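Local coordinates for thioesterase superfamily protein (Sulfolobus solfataricus, PDB 2GF6) that binds coenzyme A and, as a hotdog-fold member of the 4-hydroxybenzoyl-CoA thioesterase family, probably hydrolyses acyl-CoA thioesters, at residues A[5-9]-A[39-44]; A[58-62]-A[107-111]; A[75-81]-A[93-99]. One frame throughout, in Å; residues are numbered along the deposited sequence.

Contact 1: A[5-9]-A[39-44]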
loop_
_atom_site.group_PDB
_atom_site.type_symbol
_atom_site.label_atom_id
_atom_site.label_comp_id
_atom_site.label_asym_id
_atom_site.label_seq_id
_atom_site.Cartn_x
_atom_site.Cartn_y
_atom_site.Cartn_z
ATOM N N ILE A 5 1.051 29.502 4.503
ATOM C CA ILE A 5 2.004 28.400 4.407
ATOM C C ILE A 5 1.472 27.081 5.015
ATOM O O ILE A 5 1.860 26.004 4.589
ATOM C CB ILE A 5 3.396 28.781 4.986
ATOM C CG1 ILE A 5 4.418 27.670 4.731
ATOM C CG2 ILE A 5 3.343 29.074 6.500
ATOM C CD1 ILE A 5 4.484 27.177 3.277
ATOM N N GLU A 6 0.568 27.153 5.986
ATOM C CA GLU A 6 -0.036 25.926 6.556
ATOM C C GLU A 6 -0.836 25.159 5.530
ATOM O O GLU A 6 -1.145 23.977 5.732
ATOM C CB GLU A 6 -1.018 26.215 7.702
ATOM C CG GLU A 6 -0.676 27.360 8.570
ATOM C CD GLU A 6 -1.262 28.622 8.048
ATOM O OE1 GLU A 6 -2.411 28.911 8.447
ATOM O OE2 GLU A 6 -0.569 29.324 7.268
ATOM N N TYR A 7 -1.238 25.856 4.471
ATOM C CA TYR A 7 -2.193 25.332 3.534
ATOM C C TYR A 7 -1.504 24.779 2.317
ATOM O O TYR A 7 -2.174 24.189 1.492
ATOM C CB TYR A 7 -3.184 26.428 3.123
ATOM C CG TYR A 7 -3.979 26.981 4.295
ATOM C CD1 TYR A 7 -4.902 26.189 4.972
ATOM C CD2 TYR A 7 -3.803 28.269 4.727
ATOM C CE1 TYR A 7 -5.613 26.676 6.052
ATOM C CE2 TYR A 7 -4.510 28.765 5.805
ATOM C CZ TYR A 7 -5.418 27.970 6.465
ATOM O OH TYR A 7 -6.142 28.468 7.536
ATOM N N VAL A 8 -0.183 24.991 2.201
ATOM C CA VAL A 8 0.614 24.562 1.042
ATOM C C VAL A 8 1.566 23.434 1.444
ATOM O O VAL A 8 2.338 23.574 2.393
ATOM C CB VAL A 8 1.463 25.731 0.457
ATOM C CG1 VAL A 8 2.033 25.367 -0.924
ATOM C CG2 VAL A 8 0.649 27.017 0.355
ATOM N N PHE A 9 1.517 22.330 0.706
ATOM C CA PHE A 9 2.430 21.201 0.899
ATOM C C PHE A 9 3.012 20.749 -0.428
ATOM O O PHE A 9 2.277 20.620 -1.397
ATOM C CB PHE A 9 1.668 20.021 1.522
ATOM C CG PHE A 9 2.532 18.812 1.787
ATOM C CD1 PHE A 9 3.391 18.791 2.869
ATOM C CD2 PHE A 9 2.476 17.707 0.960
ATOM C CE1 PHE A 9 4.193 17.696 3.124
ATOM C CE2 PHE A 9 3.279 16.608 1.198
ATOM C CZ PHE A 9 4.150 16.607 2.286
ATOM N N LYS A 39 0.226 18.017 8.057
ATOM C CA LYS A 39 1.123 19.169 8.262
ATOM C C LYS A 39 0.339 20.383 8.743
ATOM O O LYS A 39 0.744 21.079 9.677
ATOM C CB LYS A 39 1.897 19.505 6.972
ATOM C CG LYS A 39 2.964 20.584 7.159
ATOM C CD LYS A 39 3.587 21.079 5.825
ATOM C CE LYS A 39 2.611 21.921 4.997
ATOM N NZ LYS A 39 2.654 23.405 5.308
ATOM N N PHE A 40 -0.799 20.629 8.100
ATOM C CA PHE A 40 -1.683 21.706 8.508
ATOM C C PHE A 40 -2.052 21.630 9.993
ATOM O O PHE A 40 -1.961 22.620 10.715
ATOM C CB PHE A 40 -2.951 21.719 7.650
ATOM C CG PHE A 40 -4.024 22.587 8.202
ATOM C CD1 PHE A 40 -3.969 23.949 8.048
ATOM C CD2 PHE A 40 -5.082 22.037 8.914
ATOM C CE1 PHE A 40 -4.954 24.747 8.564
ATOM C CE2 PHE A 40 -6.073 22.830 9.434
ATOM C CZ PHE A 40 -6.016 24.188 9.259
ATOM N N ILE A 41 -2.496 20.456 10.430
ATOM C CA ILE A 41 -2.940 20.291 11.816
ATOM C C ILE A 41 -1.784 20.566 12.775
ATOM O O ILE A 41 -1.946 21.243 13.804
ATOM C CB ILE A 41 -3.555 18.870 12.029
ATOM C CG1 ILE A 41 -4.911 18.780 11.324
ATOM C CG2 ILE A 41 -3.731 18.546 13.521
ATOM C CD1 ILE A 41 -5.951 19.835 11.767
ATOM N N LYS A 42 -0.595 20.089 12.404
ATOM C CA LYS A 42 0.578 20.261 13.237
ATOM C C LYS A 42 0.864 21.729 13.397
ATOM O O LYS A 42 1.007 22.209 14.507
ATOM C CB LYS A 42 1.780 19.580 12.612
ATOM C CG LYS A 42 3.045 19.657 13.458
ATOM C CD LYS A 42 4.295 19.482 12.593
ATOM C CE LYS A 42 4.858 18.079 12.674
ATOM N NZ LYS A 42 5.927 18.029 13.713
ATOM N N GLU A 43 0.935 22.441 12.274
ATOM C CA GLU A 43 1.281 23.866 12.289
ATOM C C GLU A 43 0.163 24.781 12.845
ATOM O O GLU A 43 0.436 25.774 13.521
ATOM C CB GLU A 43 1.683 24.319 10.882
ATOM C CG GLU A 43 2.975 23.692 10.404
ATOM C CD GLU A 43 3.323 23.973 8.923
ATOM O OE1 GLU A 43 2.442 24.387 8.126
ATOM O OE2 GLU A 43 4.501 23.738 8.554
ATOM N N LYS A 44 -1.092 24.469 12.566
ATOM C CA LYS A 44 -2.188 25.361 13.002
ATOM C C LYS A 44 -2.667 25.074 14.440
ATOM O O LYS A 44 -2.977 25.993 15.192
ATOM C CB LYS A 44 -3.354 25.251 12.005
ATOM C CG LYS A 44 -4.635 26.089 12.350
ATOM C CD LYS A 44 -4.420 27.610 12.248
ATOM C CE LYS A 44 -4.343 28.115 10.805
ATOM N NZ LYS A 44 -3.992 29.582 10.779
#
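Lys39 leaves the helix with chi1 and chi2 both t and then curls through two p torsions, which brings its ammonium group to the carbonyls where the 3-10 segment 5-7 passes into strand 8-12. Lys39 NZ makes two weak hydrogen bonds, to Ile5 O at 2.8 Å and Val8 O at 2.9 Å, and a salt bridge with Glu43 OE1 (3.0 Å). Glu43 OE1 thus shares the ammonium group with the two carbonyls, and lies 3.3 Å from Glu6 CA. Lys44 bends at chi2 and chi3 (both p) so that Lys44 NZ reaches Glu6 OE1 at 2.9 Å in a salt bridge, although the position of that oxygen is less sure; Glu6 OE2 is paired with Lys135. Tyr7 starts away from the helix, but its ring swings back to that of Phe40: centroids 5.3 Å apart, planes at 29°, slid so far that the rings barely overlap. Phe9, in t, meets the aliphatic part of Lys39 with its ring edge (Phe9 CD1 to Lys39 CD, 3.7 Å). The N-terminal segment, whose strand 8-12 pairs with strand 76-85, thus packs on the C-terminal part of helix 26-45, the hotdog helix wrapped by the sheet, while Phe40 also packs on Leu81 and Pro83.

Contact 2: A[58-62]-A[107-111]. With COA (coenzyme A), chain E.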
loop_
_atom_site.group_PDB
_atom_site.type_symbol
_atom_site.label_atom_id
_atom_site.label_comp_id
_atom_site.label_asym_id
_atom_site.label_seq_id
_atom_site.Cartn_x
_atom_site.Cartn_y
_atom_site.Cartn_z
ATOM N N PHE A 58 -9.576 11.391 14.580
ATOM C CA PHE A 58 -10.271 11.819 13.369
ATOM C C PHE A 58 -10.437 10.602 12.439
ATOM O O PHE A 58 -9.473 9.864 12.174
ATOM C CB PHE A 58 -9.493 12.936 12.653
ATOM C CG PHE A 58 -9.546 14.257 13.372
ATOM C CD1 PHE A 58 -10.651 15.083 13.237
ATOM C CD2 PHE A 58 -8.509 14.663 14.202
ATOM C CE1 PHE A 58 -10.718 16.294 13.925
ATOM C CE2 PHE A 58 -8.565 15.890 14.907
ATOM C CZ PHE A 58 -9.667 16.695 14.777
ATOM N N VAL A 59 -11.657 10.382 11.970
ATOM C CA VAL A 59 -11.934 9.307 11.025
ATOM C C VAL A 59 -12.671 9.855 9.825
ATOM O O VAL A 59 -13.557 10.688 9.992
ATOM C CB VAL A 59 -12.728 8.105 11.670
ATOM C CG1 VAL A 59 -12.006 7.587 12.925
ATOM C CG2 VAL A 59 -14.173 8.446 11.977
ATOM N N ILE A 60 -12.323 9.352 8.628
ATOM C CA ILE A 60 -12.923 9.783 7.353
ATOM C C ILE A 60 -14.356 9.251 7.187
ATOM O O ILE A 60 -14.608 8.052 7.324
ATOM C CB ILE A 60 -12.059 9.306 6.145
ATOM C CG1 ILE A 60 -10.646 9.879 6.234
ATOM C CG2 ILE A 60 -12.670 9.694 4.795
ATOM C CD1 ILE A 60 -9.638 9.141 5.405
ATOM N N ALA A 61 -15.283 10.165 6.911
ATOM C CA ALA A 61 -16.678 9.849 6.665
ATOM C C ALA A 61 -17.020 9.832 5.203
ATOM O O ALA A 61 -18.032 9.261 4.799
ATOM C CB ALA A 61 -17.517 10.875 7.339
ATOM N N GLU A 62 -16.218 10.514 4.390
ATOM C CA GLU A 62 -16.569 10.639 2.998
ATOM C C GLU A 62 -15.362 11.115 2.268
ATOM O O GLU A 62 -14.620 11.934 2.808
ATOM C CB GLU A 62 -17.712 11.654 2.815
ATOM C CG GLU A 62 -18.112 11.786 1.345
ATOM C CD GLU A 62 -19.291 12.676 1.108
ATOM O OE1 GLU A 62 -19.956 13.020 2.123
ATOM O OE2 GLU A 62 -19.526 13.016 -0.099
ATOM N N GLY A 107 -10.405 17.577 -4.882
ATOM C CA GLY A 107 -11.212 16.693 -4.057
ATOM C C GLY A 107 -11.461 17.190 -2.666
ATOM O O GLY A 107 -11.193 18.336 -2.362
ATOM N N TYR A 108 -11.993 16.308 -1.823
ATOM C CA TYR A 108 -12.131 16.612 -0.419
ATOM C C TYR A 108 -12.201 15.323 0.336
ATOM O O TYR A 108 -12.526 14.293 -0.228
ATOM C CB TYR A 108 -13.390 17.447 -0.162
ATOM C CG TYR A 108 -14.702 16.774 -0.501
ATOM C CD1 TYR A 108 -15.253 15.768 0.334
ATOM C CD2 TYR A 108 -15.417 17.128 -1.651
ATOM C CE1 TYR A 108 -16.472 15.148 0.008
ATOM C CE2 TYR A 108 -16.623 16.509 -1.975
ATOM C CZ TYR A 108 -17.135 15.529 -1.144
ATOM O OH TYR A 108 -18.294 14.944 -1.483
ATOM N N VAL A 109 -11.838 15.367 1.606
ATOM C CA VAL A 109 -12.216 14.318 2.551
ATOM C C VAL A 109 -12.899 15.039 3.684
ATOM O O VAL A 109 -12.535 16.148 4.053
ATOM C CB VAL A 109 -11.019 13.465 3.123
ATOM C CG1 VAL A 109 -10.145 12.986 2.013
ATOM C CG2 VAL A 109 -10.188 14.228 4.070
ATOM N N ILE A 110 -13.887 14.381 4.238
ATOM C CA ILE A 110 -14.584 14.865 5.371
ATOM C C ILE A 110 -14.197 14.032 6.570
ATOM O O ILE A 110 -14.298 12.816 6.573
ATOM C CB ILE A 110 -16.065 14.831 5.087
ATOM C CG1 ILE A 110 -16.352 15.886 4.011
ATOM C CG2 ILE A 110 -16.860 14.971 6.392
ATOM C CD1 ILE A 110 -17.759 16.076 3.672
ATOM N N GLN A 111 -13.760 14.720 7.614
ATOM C CA GLN A 111 -13.320 14.064 8.811
ATOM C C GLN A 111 -14.135 14.445 10.009
ATOM O O GLN A 111 -14.563 15.581 10.147
ATOM C CB GLN A 111 -11.829 14.317 9.027
ATOM C CG GLN A 111 -11.071 13.452 8.069
ATOM C CD GLN A 111 -9.659 13.272 8.435
ATOM O OE1 GLN A 111 -8.845 14.178 8.233
ATOM N NE2 GLN A 111 -9.322 12.087 8.940
HETATM N N1A COA E . -20.530 15.096 5.533
HETATM C C2A COA E . -20.841 16.055 6.489
HETATM N N3A COA E . -21.263 15.665 7.748
HETATM C C4A COA E . -21.365 14.342 8.016
HETATM C C5A COA E . -21.056 13.377 7.063
HETATM C C6A COA E . -20.629 13.753 5.813
HETATM N N6A COA E . -20.552 12.821 4.855
HETATM N N7A COA E . -21.241 12.160 7.620
HETATM C C8A COA E . -21.644 12.329 8.907
HETATM N N9A COA E . -21.738 13.676 9.142
HETATM C C1B COA E . -22.278 14.368 10.311
HETATM C C2B COA E . -23.683 13.982 10.690
HETATM O O2B COA E . -24.643 14.686 9.956
HETATM C C3B COA E . -23.718 14.411 12.130
HETATM O O3B COA E . -24.044 15.795 12.140
HETATM P P3B COA E . -24.713 16.569 13.392
HETATM O O7A COA E . -23.640 17.460 13.997
HETATM O O8A COA E . -25.257 15.642 14.459
HETATM O O9A COA E . -25.796 17.454 12.834
HETATM C C4B COA E . -22.290 14.189 12.615
HETATM O O4B COA E . -21.510 14.055 11.440
HETATM C C5B COA E . -22.120 12.940 13.443
HETATM O O5B COA E . -22.471 11.850 12.644
HETATM P P1A COA E . -23.420 10.669 13.169
HETATM O O1A COA E . -24.250 10.076 12.075
HETATM O O2A COA E . -24.234 11.107 14.344
HETATM O O3A COA E . -22.310 9.564 13.521
HETATM P P2A COA E . -21.923 8.901 14.921
HETATM O O4A COA E . -22.847 7.829 15.413
HETATM O O5A COA E . -21.588 9.864 16.027
HETATM O O6A COA E . -20.587 8.184 14.443
HETATM C CBP COA E . -19.119 7.234 12.976
HETATM C CCP COA E . -19.951 8.476 13.215
HETATM C CDP COA E . -19.947 6.026 13.436
HETATM C CEP COA E . -17.859 7.377 13.818
HETATM C CAP COA E . -18.818 7.076 11.497
HETATM O OAP COA E . -20.000 6.903 10.742
HETATM C C9P COA E . -17.950 5.903 11.191
HETATM O O9P COA E . -17.420 5.035 12.164
HETATM N N8P COA E . -17.713 5.754 9.917
HETATM C C7P COA E . -16.689 4.820 9.526
HETATM C C6P COA E . -15.546 5.617 8.962
HETATM C C5P COA E . -14.518 4.714 8.361
HETATM O O5P COA E . -14.470 3.481 8.557
HETATM N N4P COA E . -13.698 5.400 7.598
HETATM C C3P COA E . -12.899 4.704 6.632
HETATM C C2P COA E . -12.209 5.695 5.741
HETATM S S1P COA E . -11.182 4.789 4.648
#
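Gln111 lays its side chain along Ile60 and Phe58, its NE2 lying 3.7 Å from CG1 of Ile60 and 3.8 Å from CB of Phe58, while its OE1 is hydrogen-bonded to Tyr49. Ile60 and Gln111 form an antiparallel non-hydrogen-bonded pair with CA atoms 4.5 Å apart. Beyond it the ladder goes out of step: Ala61 N donates to Ile110 O at 2.8 Å, yet Ile110 N donates to Glu62 O at 2.9 Å, so two residues of one strand face a single residue of the other. With Ala61 at phi/psi -100/-22°, this is a beta bulge, and the strand segments run at 124° rather than close to antiparallel.

The bulged strand supplies both hydrogen bonds made to coenzyme A by these segments: Ile60 O accepts from the pantetheine amide N4P and Glu62 OE1 from the adenine amine N6A, each at 2.8 Å. From the partner strand, Ile110 CD1 approaches adenine N1A to 3.5 Å. Glu62 OE2 lies 2.7 Å from the donor Tyr108 OH and is also hydrogen-bonded to His64 NE2 of the second subunit. The pocket lies at the interface of a hotdog dimer, for coenzyme A is also hydrogen-bonded to Trp119 and Ser121 and to Tyr67 O and His68 O of the second subunit.

Within the subunit, strand 102-115 lies between strands 56-67 and 90-99, and Val109 and Ile60 pack on helix 26-45. Across the interface, Glu62 joins an antiparallel ladder with a strand of the second subunit, carrying the sheet on between the two chains.

Contact 3: A[75-81]-A[93-99]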
loop_
_atom_site.group_PDB
_atom_site.type_symbol
_atom_site.label_atom_id
_atom_site.label_comp_id
_atom_site.label_asym_id
_atom_site.label_seq_id
_atom_site.Cartn_x
_atom_site.Cartn_y
_atom_site.Cartn_z
ATOM N N ASP A 75 7.392 13.465 -10.884
ATOM C CA ASP A 75 6.750 14.777 -10.929
ATOM C C ASP A 75 6.770 15.373 -9.534
ATOM O O ASP A 75 6.571 14.656 -8.564
ATOM C CB ASP A 75 5.311 14.658 -11.439
ATOM C CG ASP A 75 5.239 14.424 -12.945
ATOM O OD1 ASP A 75 6.306 14.501 -13.634
ATOM O OD2 ASP A 75 4.116 14.183 -13.438
ATOM N N LYS A 76 7.055 16.672 -9.435
ATOM C CA LYS A 76 6.842 17.407 -8.188
ATOM C C LYS A 76 5.427 17.940 -8.163
ATOM O O LYS A 76 4.927 18.427 -9.180
ATOM C CB LYS A 76 7.789 18.597 -8.058
ATOM C CG LYS A 76 9.245 18.224 -7.869
ATOM C CD LYS A 76 10.139 19.475 -7.640
ATOM C CE LYS A 76 10.003 20.585 -8.725
ATOM N NZ LYS A 76 10.636 20.255 -10.041
ATOM N N LEU A 77 4.822 17.928 -6.980
ATOM C CA LEU A 77 3.433 18.335 -6.799
ATOM C C LEU A 77 3.295 19.333 -5.659
ATOM O O LEU A 77 4.091 19.350 -4.734
ATOM C CB LEU A 77 2.561 17.122 -6.484
ATOM C CG LEU A 77 2.716 15.927 -7.417
ATOM C CD1 LEU A 77 1.849 14.835 -6.933
ATOM C CD2 LEU A 77 2.377 16.258 -8.856
ATOM N N THR A 78 2.286 20.179 -5.762
ATOM C CA THR A 78 1.950 21.125 -4.732
ATOM C C THR A 78 0.500 20.820 -4.400
ATOM O O THR A 78 -0.340 20.779 -5.278
ATOM C CB THR A 78 2.122 22.580 -5.252
ATOM O OG1 THR A 78 3.509 22.857 -5.464
ATOM C CG2 THR A 78 1.557 23.598 -4.266
ATOM N N VAL A 79 0.224 20.522 -3.135
ATOM C CA VAL A 79 -1.140 20.374 -2.673
ATOM C C VAL A 79 -1.537 21.683 -1.961
ATOM O O VAL A 79 -0.790 22.208 -1.144
ATOM C CB VAL A 79 -1.303 19.133 -1.735
ATOM C CG1 VAL A 79 -2.762 18.788 -1.525
ATOM C CG2 VAL A 79 -0.525 17.928 -2.287
ATOM N N LEU A 80 -2.713 22.194 -2.325
ATOM C CA LEU A 80 -3.355 23.346 -1.701
ATOM C C LEU A 80 -4.534 22.864 -0.856
ATOM O O LEU A 80 -5.398 22.156 -1.342
ATOM C CB LEU A 80 -3.844 24.330 -2.776
ATOM C CG LEU A 80 -2.825 24.741 -3.845
ATOM C CD1 LEU A 80 -3.377 25.766 -4.789
ATOM C CD2 LEU A 80 -1.568 25.295 -3.211
ATOM N N LEU A 81 -4.571 23.265 0.410
ATOM C CA LEU A 81 -5.640 22.853 1.312
ATOM C C LEU A 81 -6.594 23.994 1.655
ATOM O O LEU A 81 -6.164 25.122 1.902
ATOM C CB LEU A 81 -5.044 22.304 2.609
ATOM C CG LEU A 81 -5.936 21.364 3.432
ATOM C CD1 LEU A 81 -6.117 20.003 2.741
ATOM C CD2 LEU A 81 -5.316 21.187 4.790
ATOM N N PHE A 93 -11.935 18.859 4.332
ATOM C CA PHE A 93 -10.635 19.252 3.877
ATOM C C PHE A 93 -10.677 19.186 2.376
ATOM O O PHE A 93 -10.546 18.110 1.829
ATOM C CB PHE A 93 -9.578 18.283 4.418
ATOM C CG PHE A 93 -9.258 18.481 5.872
ATOM C CD1 PHE A 93 -8.550 19.598 6.285
ATOM C CD2 PHE A 93 -9.651 17.550 6.835
ATOM C CE1 PHE A 93 -8.232 19.786 7.623
ATOM C CE2 PHE A 93 -9.333 17.743 8.174
ATOM C CZ PHE A 93 -8.629 18.863 8.569
ATOM N N GLU A 94 -10.928 20.324 1.731
ATOM C CA GLU A 94 -10.895 20.453 0.260
ATOM C C GLU A 94 -9.447 20.592 -0.199
ATOM O O GLU A 94 -8.660 21.240 0.479
ATOM C CB GLU A 94 -11.659 21.689 -0.186
ATOM C CG GLU A 94 -13.087 21.830 0.354
ATOM C CD GLU A 94 -13.848 23.042 -0.243
ATOM O OE1 GLU A 94 -13.242 24.111 -0.502
ATOM O OE2 GLU A 94 -15.075 22.934 -0.429
ATOM N N PHE A 95 -9.090 20.009 -1.344
ATOM C CA PHE A 95 -7.713 20.077 -1.818
ATOM C C PHE A 95 -7.621 20.144 -3.333
ATOM O O PHE A 95 -8.515 19.661 -4.024
ATOM C CB PHE A 95 -6.892 18.891 -1.301
ATOM C CG PHE A 95 -7.332 17.556 -1.841
ATOM C CD1 PHE A 95 -6.920 17.127 -3.110
ATOM C CD2 PHE A 95 -8.139 16.697 -1.077
ATOM C CE1 PHE A 95 -7.319 15.890 -3.618
ATOM C CE2 PHE A 95 -8.540 15.449 -1.592
ATOM C CZ PHE A 95 -8.123 15.054 -2.869
ATOM N N LYS A 96 -6.544 20.761 -3.822
ATOM C CA LYS A 96 -6.190 20.775 -5.236
ATOM C C LYS A 96 -4.770 20.298 -5.345
ATOM O O LYS A 96 -3.940 20.644 -4.502
ATOM C CB LYS A 96 -6.259 22.182 -5.812
ATOM C CG LYS A 96 -7.597 22.872 -5.626
ATOM C CD LYS A 96 -7.622 24.267 -6.226
ATOM C CE LYS A 96 -9.054 24.819 -6.250
ATOM N NZ LYS A 96 -9.143 26.064 -7.062
ATOM N N VAL A 97 -4.483 19.518 -6.386
ATOM C CA VAL A 97 -3.106 19.170 -6.722
ATOM C C VAL A 97 -2.679 19.896 -7.993
ATOM O O VAL A 97 -3.409 19.918 -8.985
ATOM C CB VAL A 97 -2.904 17.659 -6.882
ATOM C CG1 VAL A 97 -1.421 17.324 -7.155
ATOM C CG2 VAL A 97 -3.368 16.931 -5.629
ATOM N N LEU A 98 -1.508 20.514 -7.940
ATOM C CA LEU A 98 -0.935 21.200 -9.112
ATOM C C LEU A 98 0.371 20.549 -9.537
ATOM O O LEU A 98 1.105 19.970 -8.723
ATOM C CB LEU A 98 -0.658 22.675 -8.825
ATOM C CG LEU A 98 -1.809 23.650 -8.629
ATOM C CD1 LEU A 98 -2.665 23.261 -7.459
ATOM C CD2 LEU A 98 -1.215 25.009 -8.411
ATOM N N LYS A 99 0.671 20.683 -10.815
ATOM C CA LYS A 99 1.931 20.219 -11.345
ATOM C C LYS A 99 2.401 21.251 -12.353
ATOM O O LYS A 99 1.663 21.613 -13.267
ATOM C CB LYS A 99 1.750 18.868 -11.999
ATOM C CG LYS A 99 3.031 18.231 -12.382
ATOM C CD LYS A 99 2.768 16.994 -13.190
ATOM C CE LYS A 99 3.156 17.167 -14.639
ATOM N NZ LYS A 99 3.219 15.823 -15.326
#
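Leu77, Val79, Leu81, Phe93, Phe95 and Val97 form the apolar face of this antiparallel hairpin, part of the curved hotdog sheet that wraps helix 26-45. Val79 CG1 meets Phe95 CB at 4.1 Å, Leu77 CB meets Val97 CG1 at 4.0 Å, and Leu81 CD2 reaches Phe93 CD1 at 3.9 Å; Val79, Leu81 and Phe93 also touch the helix, and the Phe95 ring meets that of Phe33. The backbone ladder is regular. Thr78 N donates a hydrogen bond to Leu98 O at 3.2 Å. Leu98 N returns one to Thr78 O at 2.9 Å. Leu80 and Lys96 do likewise, whereas Val79-Val97 and Leu81-Phe95 are non-hydrogen-bonded pairs. On the other face, Leu80 CD1 lies 3.7 Å from Leu98 CD1, near the exposed Lys96. Glu94 makes its salt bridge with Lys84. At the opposite end of the paired segments, the largely extended side chain of Lys99 reaches across to Asp75, whose OD2 accepts a hydrogen bond from Lys99 NZ at 2.7 Å within a salt bridge.

All three contacts reach one antiparallel sheet. Contact 1 joins contact 3 through strand 8-12 and the residue just before it: Phe9 O lies 2.7 Å from Val79 N and Tyr7 O 2.8 Å from Leu81 N, both probable hydrogen bonds, while Phe40 CB packs 3.7 Å from Leu81 CD2. On its other strand, contact 3 meets contact 2, with Val109 O 2.8 Å from Phe93 N and Gly107 O 2.9 Å from Phe95 N, again probable hydrogen bonds. Contacts 1 and 2 do not touch; their centres are about 17 Å apart. Coenzyme A is bound directly at contact 2, whereas the side chain of Phe93 in contact 3 is about 8 Å from that of Ile60, a CoA-binding residue of contact 2.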